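Local coordinates for protein galactose-1-phosphate uridylyltransferase (Pyrobaculum aerophilum str. IM2, PDB 6K9Z) that probably transfers uridylyl groups between UDP-glucose and hexose 1-phosphates in galactose metabolism, as a zinc-binding member of the type 1 galactose-1-phosphate uridylyltransferase family, at residues V153-Y164 and Q261-I269; Q110-A120 and L251-P259. The protein carries 1 engineered substitution. All coordinates share one frame; numbering follows the deposited sequence.

Interaction 1 (V153-Y164 and Q261-I269); sequences VRAELQASYEWY and QYYHLHFEI. With FE (Fe (III) ion), chain E; ZN (zinc ion), chain D.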
loop_
_atom_site.group_PDB
_atom_site.type_symbol
_atom_site.label_atom_id
_atom_site.label_comp_id
_atom_site.label_asym_id
_atom_site.label_seq_id
_atom_site.Cartn_x
_atom_site.Cartn_y
_atom_site.Cartn_z
ATOM N N VAL A 153 3.742 -5.399 -10.207
ATOM C CA VAL A 153 4.544 -5.569 -11.449
ATOM C C VAL A 153 3.688 -6.265 -12.497
ATOM O O VAL A 153 3.748 -5.818 -13.645
ATOM C CB VAL A 153 5.886 -6.288 -11.194
ATOM C CG1 VAL A 153 6.632 -6.517 -12.524
ATOM C CG2 VAL A 153 6.717 -5.474 -10.188
ATOM N N ARG A 154 2.847 -7.233 -12.125
ATOM C CA ARG A 154 1.925 -7.877 -13.082
ATOM C C ARG A 154 1.060 -6.790 -13.729
ATOM O O ARG A 154 0.838 -6.876 -14.941
ATOM C CB ARG A 154 1.026 -8.923 -12.435
ATOM C CG ARG A 154 0.095 -9.653 -13.406
ATOM C CD ARG A 154 -0.672 -10.783 -12.737
ATOM N NE ARG A 154 0.082 -12.040 -12.447
ATOM C CZ ARG A 154 0.667 -12.396 -11.247
ATOM N NH1 ARG A 154 0.677 -11.566 -10.211
ATOM N NH2 ARG A 154 1.251 -13.595 -11.112
ATOM N N ALA A 155 0.453 -5.896 -12.942
ATOM C CA ALA A 155 -0.438 -4.830 -13.475
ATOM C C ALA A 155 0.392 -3.996 -14.482
ATOM O O ALA A 155 -0.095 -3.726 -15.608
ATOM C CB ALA A 155 -0.971 -3.985 -12.348
ATOM N N GLU A 156 1.645 -3.669 -14.134
ATOM C CA GLU A 156 2.477 -2.800 -15.004
ATOM C C GLU A 156 2.794 -3.565 -16.302
ATOM O O GLU A 156 2.773 -2.939 -17.394
ATOM C CB GLU A 156 3.765 -2.362 -14.330
ATOM C CG GLU A 156 3.639 -1.541 -13.044
ATOM C CD GLU A 156 4.863 -0.742 -12.641
ATOM O OE1 GLU A 156 5.949 -0.897 -13.310
ATOM O OE2 GLU A 156 4.767 0.060 -11.682
ATOM N N LEU A 157 3.081 -4.852 -16.196
ATOM C CA LEU A 157 3.440 -5.692 -17.369
ATOM C C LEU A 157 2.237 -5.753 -18.301
ATOM O O LEU A 157 2.387 -5.619 -19.541
ATOM C CB LEU A 157 3.835 -7.071 -16.874
ATOM C CG LEU A 157 5.240 -7.198 -16.282
ATOM C CD1 LEU A 157 5.338 -8.459 -15.481
ATOM C CD2 LEU A 157 6.338 -7.139 -17.347
ATOM N N GLN A 158 1.046 -5.963 -17.743
ATOM C CA GLN A 158 -0.152 -6.107 -18.572
ATOM C C GLN A 158 -0.402 -4.763 -19.278
ATOM O O GLN A 158 -0.647 -4.766 -20.496
ATOM C CB GLN A 158 -1.334 -6.630 -17.750
ATOM C CG GLN A 158 -2.581 -6.815 -18.598
ATOM C CD GLN A 158 -2.377 -7.917 -19.619
ATOM O OE1 GLN A 158 -1.656 -8.897 -19.376
ATOM N NE2 GLN A 158 -3.022 -7.796 -20.781
ATOM N N ALA A 159 -0.378 -3.627 -18.585
ATOM C CA ALA A 159 -0.632 -2.330 -19.252
ATOM C C ALA A 159 0.451 -2.085 -20.318
ATOM O O ALA A 159 0.078 -1.575 -21.394
ATOM C CB ALA A 159 -0.620 -1.188 -18.261
ATOM N N SER A 160 1.707 -2.369 -19.989
ATOM C CA SER A 160 2.877 -2.144 -20.873
ATOM C C SER A 160 2.719 -2.963 -22.163
ATOM O O SER A 160 2.912 -2.420 -23.287
ATOM C CB SER A 160 4.136 -2.468 -20.191
ATOM O OG SER A 160 4.384 -1.566 -19.128
ATOM N N TYR A 161 2.335 -4.218 -22.015
ATOM C CA TYR A 161 2.089 -5.162 -23.125
ATOM C C TYR A 161 0.967 -4.636 -24.022
ATOM O O TYR A 161 1.123 -4.545 -25.274
ATOM C CB TYR A 161 1.708 -6.537 -22.577
ATOM C CG TYR A 161 1.400 -7.513 -23.677
ATOM C CD1 TYR A 161 2.427 -8.047 -24.435
ATOM C CD2 TYR A 161 0.107 -7.891 -23.979
ATOM C CE1 TYR A 161 2.175 -8.931 -25.476
ATOM C CE2 TYR A 161 -0.154 -8.779 -25.017
ATOM C CZ TYR A 161 0.885 -9.325 -25.743
ATOM O OH TYR A 161 0.606 -10.211 -26.754
ATOM N N GLU A 162 -0.156 -4.261 -23.408
ATOM C CA GLU A 162 -1.365 -3.822 -24.160
ATOM C C GLU A 162 -1.011 -2.560 -24.963
ATOM O O GLU A 162 -1.499 -2.423 -26.101
ATOM C CB GLU A 162 -2.556 -3.574 -23.218
ATOM C CG GLU A 162 -3.136 -4.856 -22.635
ATOM C CD GLU A 162 -4.376 -4.721 -21.743
ATOM O OE1 GLU A 162 -5.067 -3.696 -21.797
ATOM O OE2 GLU A 162 -4.682 -5.688 -21.031
ATOM N N TRP A 163 -0.258 -1.651 -24.354
ATOM C CA TRP A 163 0.170 -0.395 -25.001
ATOM C C TRP A 163 1.010 -0.738 -26.231
ATOM O O TRP A 163 0.752 -0.165 -27.299
ATOM C CB TRP A 163 0.969 0.500 -24.064
ATOM C CG TRP A 163 1.681 1.557 -24.856
ATOM C CD1 TRP A 163 2.842 1.431 -25.581
ATOM C CD2 TRP A 163 1.259 2.904 -25.030
ATOM N NE1 TRP A 163 3.172 2.612 -26.197
ATOM C CE2 TRP A 163 2.209 3.530 -25.880
ATOM C CE3 TRP A 163 0.170 3.623 -24.544
ATOM C CZ2 TRP A 163 2.103 4.855 -26.271
ATOM C CZ3 TRP A 163 0.061 4.928 -24.936
ATOM C CH2 TRP A 163 1.018 5.530 -25.774
ATOM N N TYR A 164 2.006 -1.612 -26.035
ATOM C CA TYR A 164 2.999 -2.046 -27.056
ATOM C C TYR A 164 2.275 -2.683 -28.248
ATOM O O TYR A 164 2.564 -2.345 -29.445
ATOM C CB TYR A 164 3.997 -3.014 -26.409
ATOM C CG TYR A 164 5.117 -3.437 -27.310
ATOM C CD1 TYR A 164 6.278 -2.687 -27.390
ATOM C CD2 TYR A 164 5.015 -4.575 -28.075
ATOM C CE1 TYR A 164 7.306 -3.053 -28.239
ATOM C CE2 TYR A 164 6.020 -4.938 -28.959
ATOM C CZ TYR A 164 7.178 -4.181 -29.024
ATOM O OH TYR A 164 8.190 -4.546 -29.870
ATOM N N GLN A 261 10.357 -6.941 -24.893
ATOM C CA GLN A 261 10.347 -5.742 -25.768
ATOM C C GLN A 261 9.422 -4.666 -25.176
ATOM O O GLN A 261 9.651 -3.499 -25.484
ATOM C CB GLN A 261 9.885 -6.135 -27.172
ATOM C CG GLN A 261 10.978 -6.786 -27.999
ATOM C CD GLN A 261 10.431 -7.200 -29.358
ATOM O OE1 GLN A 261 9.304 -7.695 -29.482
ATOM N NE2 GLN A 261 11.205 -6.948 -30.401
ATOM N N TYR A 262 8.423 -5.039 -24.373
ATOM C CA TYR A 262 7.264 -4.166 -24.028
ATOM C C TYR A 262 7.398 -3.621 -22.608
ATOM O O TYR A 262 6.643 -2.671 -22.241
ATOM C CB TYR A 262 5.933 -4.910 -24.130
ATOM C CG TYR A 262 5.862 -6.206 -23.363
ATOM C CD1 TYR A 262 6.242 -7.399 -23.970
ATOM C CD2 TYR A 262 5.428 -6.241 -22.041
ATOM C CE1 TYR A 262 6.196 -8.600 -23.292
ATOM C CE2 TYR A 262 5.405 -7.439 -21.344
ATOM C CZ TYR A 262 5.779 -8.607 -21.975
ATOM O OH TYR A 262 5.750 -9.795 -21.317
ATOM N N TYR A 263 8.310 -4.202 -21.840
ATOM C CA TYR A 263 8.568 -3.718 -20.467
ATOM C C TYR A 263 10.022 -3.310 -20.323
ATOM O O TYR A 263 10.898 -3.767 -21.050
ATOM C CB TYR A 263 8.153 -4.756 -19.438
ATOM C CG TYR A 263 8.002 -4.216 -18.025
ATOM C CD1 TYR A 263 6.970 -3.357 -17.703
ATOM C CD2 TYR A 263 8.806 -4.663 -16.982
ATOM C CE1 TYR A 263 6.739 -2.937 -16.398
ATOM C CE2 TYR A 263 8.619 -4.208 -15.673
ATOM C CZ TYR A 263 7.579 -3.353 -15.387
ATOM O OH TYR A 263 7.374 -2.971 -14.077
ATOM N N HIS A 264 10.198 -2.266 -19.511
ATOM C CA HIS A 264 11.481 -1.551 -19.287
ATOM C C HIS A 264 11.753 -1.478 -17.780
ATOM O O HIS A 264 10.888 -0.959 -17.057
ATOM C CB HIS A 264 11.302 -0.161 -19.912
ATOM C CG HIS A 264 12.533 0.634 -20.180
ATOM N ND1 HIS A 264 12.679 1.371 -21.334
ATOM C CD2 HIS A 264 13.630 0.877 -19.437
ATOM C CE1 HIS A 264 13.825 2.010 -21.305
ATOM N NE2 HIS A 264 14.426 1.725 -20.153
ATOM N N LEU A 265 13.015 -1.884 -17.394
ATOM C CA LEU A 265 13.207 -1.979 -15.940
ATOM C C LEU A 265 13.334 -0.576 -15.381
ATOM O O LEU A 265 13.769 0.390 -16.120
ATOM C CB LEU A 265 14.431 -2.815 -15.582
ATOM C CG LEU A 265 15.793 -2.330 -16.051
ATOM C CD1 LEU A 265 16.401 -1.235 -15.198
ATOM C CD2 LEU A 265 16.778 -3.518 -16.060
ATOM N N HIS A 266 13.094 -0.336 -14.143
ATOM C CA HIS A 266 13.260 0.996 -13.499
ATOM C C HIS A 266 13.314 0.769 -11.991
ATOM O O HIS A 266 12.636 -0.203 -11.513
ATOM C CB HIS A 266 12.135 1.961 -13.903
ATOM C CG HIS A 266 10.758 1.358 -13.824
ATOM N ND1 HIS A 266 10.260 0.471 -14.792
ATOM C CD2 HIS A 266 9.763 1.531 -12.935
ATOM C CE1 HIS A 266 9.020 0.123 -14.463
ATOM N NE2 HIS A 266 8.663 0.790 -13.379
ATOM N N PHE A 267 14.032 1.626 -11.276
ATOM C CA PHE A 267 13.975 1.713 -9.812
ATOM C C PHE A 267 12.911 2.745 -9.439
ATOM O O PHE A 267 12.892 3.826 -10.049
ATOM C CB PHE A 267 15.328 2.051 -9.215
ATOM C CG PHE A 267 16.344 0.948 -9.360
ATOM C CD1 PHE A 267 17.042 0.804 -10.559
ATOM C CD2 PHE A 267 16.577 0.059 -8.339
ATOM C CE1 PHE A 267 18.015 -0.185 -10.692
ATOM C CE2 PHE A 267 17.572 -0.894 -8.463
ATOM C CZ PHE A 267 18.219 -1.082 -9.658
ATOM N N GLU A 268 12.014 2.380 -8.509
ATOM C CA GLU A 268 11.090 3.374 -7.915
ATOM C C GLU A 268 11.611 3.664 -6.508
ATOM O O GLU A 268 11.847 2.723 -5.736
ATOM C CB GLU A 268 9.630 2.944 -7.969
ATOM C CG GLU A 268 9.136 2.579 -9.342
ATOM C CD GLU A 268 7.654 2.368 -9.471
ATOM O OE1 GLU A 268 7.166 2.427 -10.607
ATOM O OE2 GLU A 268 7.019 2.097 -8.438
ATOM N N ILE A 269 11.709 4.948 -6.177
ATOM C CA ILE A 269 12.078 5.378 -4.823
ATOM C C ILE A 269 10.924 6.227 -4.268
ATOM O O ILE A 269 10.563 7.238 -4.918
ATOM C CB ILE A 269 13.408 6.146 -4.857
ATOM C CG1 ILE A 269 14.595 5.335 -5.358
ATOM C CG2 ILE A 269 13.709 6.702 -3.489
ATOM C CD1 ILE A 269 15.735 6.224 -5.838
HETATM FE FE FE E . 6.910 0.673 -12.028
HETATM ZN ZN ZN D . 11.598 0.750 -23.303
HETATM O O HOH W 1 5.080 -0.715 -23.330
HETATM O O HOH W 2 5.892 2.294 -13.182
#

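Interaction 2 (Q110-A120 and L251-P259); sequences QRKAEKEGNAA and LHQAPLPRP. With FE (Fe (III) ion), chain E.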
loop_
_atom_site.group_PDB
_atom_site.type_symbol
_atom_site.label_atom_id
_atom_site.label_comp_id
_atom_site.label_asym_id
_atom_site.label_seq_id
_atom_site.Cartn_x
_atom_site.Cartn_y
_atom_site.Cartn_z
ATOM N N GLN A 110 20.943 -12.805 -9.543
ATOM C CA GLN A 110 19.808 -12.961 -10.481
ATOM C C GLN A 110 20.191 -13.936 -11.590
ATOM O O GLN A 110 19.307 -14.681 -12.042
ATOM C CB GLN A 110 19.371 -11.606 -11.040
ATOM C CG GLN A 110 18.202 -11.733 -12.000
ATOM C CD GLN A 110 17.631 -10.388 -12.357
ATOM O OE1 GLN A 110 17.637 -9.478 -11.517
ATOM N NE2 GLN A 110 17.132 -10.255 -13.583
ATOM N N ARG A 111 21.441 -13.915 -12.052
ATOM C CA ARG A 111 21.834 -14.836 -13.155
ATOM C C ARG A 111 21.659 -16.275 -12.666
ATOM O O ARG A 111 21.256 -17.130 -13.470
ATOM C CB ARG A 111 23.241 -14.525 -13.668
ATOM C CG ARG A 111 23.251 -13.409 -14.698
ATOM C CD ARG A 111 24.530 -13.207 -15.483
ATOM N NE ARG A 111 24.499 -11.824 -15.923
ATOM C CZ ARG A 111 25.068 -10.821 -15.272
ATOM N NH1 ARG A 111 25.747 -11.058 -14.163
ATOM N NH2 ARG A 111 24.966 -9.590 -15.735
ATOM N N LYS A 112 21.977 -16.509 -11.392
ATOM C CA LYS A 112 21.823 -17.850 -10.769
ATOM C C LYS A 112 20.327 -18.181 -10.778
ATOM O O LYS A 112 19.963 -19.331 -11.188
ATOM C CB LYS A 112 22.535 -17.875 -9.410
ATOM C CG LYS A 112 22.355 -19.139 -8.588
ATOM C CD LYS A 112 23.612 -19.609 -7.837
ATOM C CE LYS A 112 23.402 -20.952 -7.137
ATOM N NZ LYS A 112 22.122 -20.958 -6.364
ATOM N N ALA A 113 19.478 -17.231 -10.387
ATOM C CA ALA A 113 18.006 -17.461 -10.323
ATOM C C ALA A 113 17.449 -17.713 -11.723
ATOM O O ALA A 113 16.480 -18.473 -11.865
ATOM C CB ALA A 113 17.303 -16.303 -9.655
ATOM N N GLU A 114 18.055 -17.089 -12.755
ATOM C CA GLU A 114 17.569 -17.203 -14.144
ATOM C C GLU A 114 17.778 -18.660 -14.640
ATOM O O GLU A 114 17.029 -19.082 -15.555
ATOM C CB GLU A 114 18.237 -16.147 -15.048
ATOM C CG GLU A 114 17.688 -14.744 -14.833
ATOM C CD GLU A 114 18.453 -13.636 -15.537
ATOM O OE1 GLU A 114 19.401 -13.972 -16.273
ATOM O OE2 GLU A 114 18.051 -12.443 -15.383
ATOM N N LYS A 115 18.680 -19.428 -14.003
ATOM C CA LYS A 115 18.834 -20.904 -14.264
ATOM C C LYS A 115 17.783 -21.767 -13.562
ATOM O O LYS A 115 17.678 -22.934 -13.925
ATOM C CB LYS A 115 20.216 -21.340 -13.793
ATOM C CG LYS A 115 21.318 -20.491 -14.419
ATOM C CD LYS A 115 21.237 -20.502 -15.929
ATOM C CE LYS A 115 21.924 -19.340 -16.617
ATOM N NZ LYS A 115 22.803 -19.778 -17.716
ATOM N N GLU A 116 17.192 -21.261 -12.475
ATOM C CA GLU A 116 16.272 -22.091 -11.651
ATOM C C GLU A 116 14.857 -22.035 -12.229
ATOM O O GLU A 116 14.251 -20.956 -12.205
ATOM C CB GLU A 116 16.334 -21.654 -10.184
ATOM C CG GLU A 116 17.738 -21.297 -9.723
ATOM C CD GLU A 116 17.925 -21.050 -8.233
ATOM O OE1 GLU A 116 17.369 -20.052 -7.718
ATOM O OE2 GLU A 116 18.642 -21.848 -7.591
ATOM N N GLY A 117 14.353 -23.191 -12.668
ATOM C CA GLY A 117 13.022 -23.283 -13.296
ATOM C C GLY A 117 11.920 -22.839 -12.342
ATOM O O GLY A 117 10.839 -22.456 -12.804
ATOM N N ASN A 118 12.140 -22.911 -11.035
ATOM C CA ASN A 118 11.059 -22.589 -10.056
ATOM C C ASN A 118 10.941 -21.080 -9.809
ATOM O O ASN A 118 10.008 -20.675 -9.023
ATOM C CB ASN A 118 11.277 -23.313 -8.726
ATOM C CG ASN A 118 11.027 -24.798 -8.866
ATOM O OD1 ASN A 118 11.910 -25.627 -8.634
ATOM N ND2 ASN A 118 9.824 -25.140 -9.283
ATOM N N ALA A 119 11.818 -20.245 -10.383
ATOM C CA ALA A 119 11.830 -18.811 -10.012
ATOM C C ALA A 119 11.103 -18.011 -11.100
ATOM O O ALA A 119 11.675 -17.821 -12.195
ATOM C CB ALA A 119 13.250 -18.357 -9.800
ATOM N N ALA A 120 9.917 -17.506 -10.823
ATOM C CA ALA A 120 9.159 -16.625 -11.743
ATOM C C ALA A 120 9.656 -15.177 -11.688
ATOM O O ALA A 120 9.523 -14.422 -12.683
ATOM C CB ALA A 120 7.685 -16.691 -11.428
ATOM N N LEU A 251 12.971 -2.382 -7.348
ATOM C CA LEU A 251 13.335 -2.632 -8.760
ATOM C C LEU A 251 12.156 -3.296 -9.468
ATOM O O LEU A 251 11.822 -4.429 -9.127
ATOM C CB LEU A 251 14.559 -3.533 -8.829
ATOM C CG LEU A 251 14.954 -3.994 -10.242
ATOM C CD1 LEU A 251 15.089 -2.778 -11.156
ATOM C CD2 LEU A 251 16.250 -4.805 -10.195
ATOM N N HIS A 252 11.574 -2.619 -10.431
ATOM C CA HIS A 252 10.506 -3.144 -11.316
ATOM C C HIS A 252 11.227 -3.625 -12.575
ATOM O O HIS A 252 11.736 -2.769 -13.311
ATOM C CB HIS A 252 9.502 -2.034 -11.594
ATOM C CG HIS A 252 8.583 -1.793 -10.455
ATOM N ND1 HIS A 252 7.580 -0.838 -10.513
ATOM C CD2 HIS A 252 8.459 -2.446 -9.280
ATOM C CE1 HIS A 252 6.894 -0.895 -9.378
ATOM N NE2 HIS A 252 7.394 -1.851 -8.580
ATOM N N GLN A 253 11.265 -4.943 -12.772
ATOM C CA GLN A 253 11.876 -5.516 -13.991
ATOM C C GLN A 253 10.949 -6.592 -14.543
ATOM O O GLN A 253 9.959 -6.982 -13.922
ATOM C CB GLN A 253 13.288 -5.992 -13.692
ATOM C CG GLN A 253 13.368 -7.166 -12.743
ATOM C CD GLN A 253 14.777 -7.700 -12.624
ATOM O OE1 GLN A 253 15.509 -7.746 -13.598
ATOM N NE2 GLN A 253 15.165 -8.138 -11.439
ATOM N N ALA A 254 11.295 -7.117 -15.689
ATOM C CA ALA A 254 10.599 -8.274 -16.251
ATOM C C ALA A 254 10.672 -9.477 -15.317
ATOM O O ALA A 254 11.635 -9.728 -14.570
ATOM C CB ALA A 254 11.188 -8.642 -17.578
ATOM N N PRO A 255 9.680 -10.369 -15.471
ATOM C CA PRO A 255 9.804 -11.682 -14.868
ATOM C C PRO A 255 11.025 -12.415 -15.427
ATOM O O PRO A 255 11.457 -12.110 -16.555
ATOM C CB PRO A 255 8.527 -12.413 -15.218
ATOM C CG PRO A 255 7.602 -11.297 -15.707
ATOM C CD PRO A 255 8.502 -10.245 -16.353
ATOM N N LEU A 256 11.478 -13.428 -14.689
ATOM C CA LEU A 256 12.538 -14.336 -15.170
ATOM C C LEU A 256 11.916 -15.275 -16.184
ATOM O O LEU A 256 10.745 -15.641 -16.070
ATOM C CB LEU A 256 13.129 -15.081 -13.981
ATOM C CG LEU A 256 13.626 -14.170 -12.868
ATOM C CD1 LEU A 256 14.394 -14.977 -11.848
ATOM C CD2 LEU A 256 14.481 -13.021 -13.400
ATOM N N PRO A 257 12.701 -15.795 -17.145
ATOM C CA PRO A 257 14.129 -15.488 -17.284
ATOM C C PRO A 257 14.467 -14.652 -18.525
ATOM O O PRO A 257 15.678 -14.545 -18.803
ATOM C CB PRO A 257 14.725 -16.882 -17.521
ATOM C CG PRO A 257 13.660 -17.537 -18.360
ATOM C CD PRO A 257 12.319 -16.943 -17.958
ATOM N N ARG A 258 13.463 -14.122 -19.234
ATOM C CA ARG A 258 13.730 -13.577 -20.602
ATOM C C ARG A 258 13.378 -12.102 -20.743
ATOM O O ARG A 258 12.320 -11.614 -20.293
ATOM C CB ARG A 258 13.135 -14.440 -21.712
ATOM C CG ARG A 258 11.649 -14.338 -21.961
ATOM C CD ARG A 258 11.223 -15.352 -23.032
ATOM N NE ARG A 258 11.515 -16.742 -22.648
ATOM C CZ ARG A 258 10.805 -17.437 -21.768
ATOM N NH1 ARG A 258 9.743 -16.897 -21.216
ATOM N NH2 ARG A 258 11.122 -18.672 -21.446
ATOM N N PRO A 259 14.291 -11.356 -21.398
ATOM C CA PRO A 259 14.015 -9.989 -21.785
ATOM C C PRO A 259 12.643 -9.833 -22.468
ATOM O O PRO A 259 12.178 -10.741 -23.204
ATOM C CB PRO A 259 15.167 -9.616 -22.705
ATOM C CG PRO A 259 16.316 -10.489 -22.225
ATOM C CD PRO A 259 15.655 -11.765 -21.749
HETATM FE FE FE E . 6.910 0.673 -12.028
HETATM O O HOH W 3 8.159 -15.913 -14.736
HETATM O O HOH W 2 5.892 2.294 -13.182
#

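Interaction 1 (V153-Y164 and Q261-I269)
Glu156 on helix 151-167 and His266 and Glu268 on strand 266-271 meet at an iron(III) ion, so helix and half-barrel sheet are joined here through a metal site. Glu156 chelates the ion with both oxygens, OE1 at 2.2 Å and OE2 at 2.3 Å; His266 NE2, Glu268 OE1 and a water bind from this contact too, and His252 completes the site. The two carboxylates come in from opposite directions, while Glu268 OE2 turns to the hydroxyl of Tyr270. His266 is fixed in rotation from its other nitrogen: ND1 donates to His264 O, which lies almost in the ring plane.

The tight part continues at Tyr263. Its CG lies anti to the backbone N (chi1 -163°), which sends the ring along the helix until OH donates to Glu156 OE1 at 2.6 Å. That oxygen is gripped twice, by iron and by phenol, the latter on its anti side and 33° out of the carboxylate plane. Leu157 CD2 sits over one face of the ring, 3.4 Å from Tyr263 CG, in a CH-pi contact. A phenylalanine in place of Tyr263 would probably leave Glu156 OE1 without its second partner and the carboxylate less firmly oriented.

Farther along the helix the packing reaches solvent. Tyr161 turns a ring edge to the face of Tyr262 in a T-shaped pair, planes at 81°, and Tyr164 CB meets Tyr262 CB at 3.5 Å; exposed Gln261 lies beside the Tyr164 hydroxyl. Between the two regions Ser160 OG donates to Glu156 O on the face opposite Ser160 N. Beside Tyr262 one water bridges the backbones, donating to Ser160 O and to Tyr262 O, the latter at 2.7 Å.

Interaction 2 (Q110-A120 and L251-P259)
The amides of Gln110 and Gln253 reach each other from opposite directions with their planes 60° apart, and pair through two hydrogen bonds. Gln253 NE2 donates to Gln110 OE1 at 2.8 Å, and Gln110 NE2 returns a bond to Gln253 OE1 at 3.0 Å. Each acceptor lies near the donor's amide plane, but each donor stands well above the carbonyl plane it approaches, 41° in the first bond. Gln110 NE2 also donates to Glu114 OE2, one helical turn on and tilted from the amide plane, and Leu256 CD2 lies 3.8 Å from Gln110 NE2. Gln110 CG is anti to its N (chi1 -180°), and the extended chain carries the amide across to the loop.

Leu256 fills the space between helix 96-114 and the turn of residues 116-119. CD1 touches Ala113 CB at 3.9 Å and also packs on Ala119 CB, while CD2 meets Glu114 CG. Its backbone N donates to Ala120 O at 3.0 Å, and a water spans Ala120 O and Leu256 O. Pro257, after a cis peptide bond, rests its CB on Glu114 O.

Leu215 N and Phe122 O add bonds to the Gln253 amide, and Thr216 takes up Glu114 OE2. With both ends of each glutamine amide engaged, neither can easily flip, and the N-terminal half's helix is tied by uncharged, directional bonds to the loop just after iron ligand His252.

Overall arrangement
Strands 247-252 and 266-271 are neighbours in one antiparallel sheet, and the two interactions join there: the backbone N of His252 lies 2.9 Å from His266 O, probably a hydrogen bond. The iron site draws its protein ligands from both interactions. Both contacts are partly buried, each running from an inner polar site to a more exposed edge, with centres about 15 Å apart. Interaction 1 stays within the C-terminal half and relies on metal bonds and aromatic packing; interaction 2 joins the N- and C-terminal halves with paired amides and one leucine. Pro255 touching Leu157 links the loop to the helix.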